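Local coordinates for CooJ (Rhodospirillum rubrum, PDB 6HK5), which binds nickel and probably serves as a metallochaperone for carbon monoxide dehydrogenase, at residues A[13-16]-A[17-21]. Sequence-based numbering, arbitrary orientation.
Sequences GIYL and AHFLD
Phe19 places its CB over one face of the Tyr15 ring, 4.3 Å from the ring centroid, as a CH-pi contact. The two rings lie side by side and point the same way. Their planes are inclined by 30°, and the rings are slid apart, so they barely overlap. Tyr15 OH instead reaches over one face of the Phe19 ring, 3.5 Å from Phe19 CD1. Both residues hold CG anti to the backbone N (chi1 155° for Tyr15, 173° for Phe19), which sends the rings the same way from successive turns. The hydroxyl of Tyr15 is hydrogen-bonded to ND1 of His26 of the second subunit, whose ring also stacks on Phe19.

The His18 ring carries Ile14 O over one face, toward the rim. Beside it, Ile14 CG2 comes within 3.4 Å of His18 NE2. The ring also stacks on His18 of a third subunit. With an alanine in place of His18, Ile14 CG2 would probably lose the ring beside it, and the stacked His18 of the third subunit would be left without its mate.

Leu16 and Phe19 pack on Leu61 of helix 42-67. Ile14 O accepts an almost straight bond from His18 N (3.2 Å). Tyr15 O and Leu16 O hold Phe19 N and Leu20 N, each at 2.9 Å. The i to i+4 bonds and side-chain pairs within 13-21 are those of an alpha helix, here helix 5-35 of the helical hairpin in the N-terminal part of CooJ, whose aromatic face meets the nickel-binding His26 of the second subunit.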
loop_
_atom_site.group_PDB
_atom_site.type_symbol
_atom_site.label_atom_id
_atom_site.label_comp_id
_atom_site.label_asym_id
_atom_site.label_seq_id
_atom_site.Cartn_x
_atom_site.Cartn_y
_atom_site.Cartn_z
ATOM N N GLY A 13 12.747 -7.061 3.727
ATOM C CA GLY A 13 12.966 -6.695 5.114
ATOM C C GLY A 13 12.669 -5.232 5.382
ATOM O O GLY A 13 12.114 -4.883 6.426
ATOM N N ILE A 14 13.015 -4.357 4.433
ATOM C CA ILE A 14 12.780 -2.930 4.634
ATOM C C ILE A 14 11.286 -2.627 4.574
ATOM O O ILE A 14 10.738 -1.956 5.460
ATOM C CB ILE A 14 13.571 -2.099 3.609
ATOM C CG1 ILE A 14 15.069 -2.374 3.766
ATOM C CG2 ILE A 14 13.254 -0.610 3.786
ATOM C CD1 ILE A 14 15.968 -1.520 2.895
ATOM N N TYR A 15 10.611 -3.139 3.542
ATOM C CA TYR A 15 9.178 -2.919 3.379
ATOM C C TYR A 15 8.405 -3.436 4.586
ATOM O O TYR A 15 7.429 -2.814 5.031
ATOM C CB TYR A 15 8.679 -3.598 2.092
ATOM C CG TYR A 15 7.209 -3.923 2.188
ATOM C CD1 TYR A 15 6.240 -2.943 1.926
ATOM C CD2 TYR A 15 6.780 -5.178 2.623
ATOM C CE1 TYR A 15 4.887 -3.227 2.051
ATOM C CE2 TYR A 15 5.435 -5.472 2.760
ATOM C CZ TYR A 15 4.496 -4.490 2.474
ATOM O OH TYR A 15 3.167 -4.771 2.621
ATOM N N LEU A 16 8.813 -4.588 5.112
ATOM C CA LEU A 16 8.091 -5.202 6.227
ATOM C C LEU A 16 8.188 -4.361 7.494
ATOM O O LEU A 16 7.208 -4.243 8.234
ATOM C CB LEU A 16 8.612 -6.622 6.491
ATOM C CG LEU A 16 8.119 -7.758 5.588
ATOM C CD1 LEU A 16 8.714 -9.095 6.002
ATOM C CD2 LEU A 16 6.608 -7.836 5.637
ATOM N N ALA A 17 9.353 -3.761 7.762
ATOM C CA ALA A 17 9.489 -2.963 8.977
ATOM C C ALA A 17 8.678 -1.672 8.882
ATOM O O ALA A 17 7.980 -1.302 9.834
ATOM C CB ALA A 17 10.960 -2.657 9.249
ATOM N N HIS A 18 8.779 -0.968 7.749
ATOM C CA HIS A 18 7.956 0.213 7.516
ATOM C C HIS A 18 6.479 -0.119 7.643
ATOM O O HIS A 18 5.713 0.638 8.249
ATOM C CB HIS A 18 8.235 0.796 6.120
ATOM C CG HIS A 18 9.637 1.292 5.922
ATOM N ND1 HIS A 18 10.495 1.560 6.967
ATOM C CD2 HIS A 18 10.315 1.611 4.791
ATOM C CE1 HIS A 18 11.645 2.002 6.489
ATOM N NE2 HIS A 18 11.562 2.042 5.172
ATOM N N PHE A 19 6.065 -1.249 7.066
ATOM C CA PHE A 19 4.655 -1.624 7.044
ATOM C C PHE A 19 4.148 -1.949 8.437
ATOM O O PHE A 19 3.027 -1.572 8.804
ATOM C CB PHE A 19 4.448 -2.823 6.123
ATOM C CG PHE A 19 3.049 -3.383 6.157
ATOM C CD1 PHE A 19 2.066 -2.874 5.328
ATOM C CD2 PHE A 19 2.716 -4.417 7.020
ATOM C CE1 PHE A 19 0.770 -3.390 5.357
ATOM C CE2 PHE A 19 1.429 -4.941 7.059
ATOM C CZ PHE A 19 0.454 -4.425 6.226
ATOM N N LEU A 20 4.942 -2.679 9.215
ATOM C CA LEU A 20 4.548 -2.993 10.585
ATOM C C LEU A 20 4.446 -1.719 11.421
ATOM O O LEU A 20 3.461 -1.512 12.140
ATOM C CB LEU A 20 5.537 -3.988 11.200
ATOM C CG LEU A 20 5.294 -5.460 10.826
ATOM C CD1 LEU A 20 6.489 -6.352 11.162
ATOM C CD2 LEU A 20 4.055 -5.978 11.539
ATOM N N ASP A 21 5.444 -0.834 11.306
ATOM C CA ASP A 21 5.339 0.483 11.926
ATOM C C ASP A 21 4.082 1.214 11.460
ATOM O O ASP A 21 3.351 1.788 12.271
ATOM C CB ASP A 21 6.588 1.320 11.619
ATOM C CG ASP A 21 7.771 0.971 12.523
ATOM O OD1 ASP A 21 7.551 0.413 13.628
ATOM O OD2 ASP A 21 8.926 1.268 12.135
#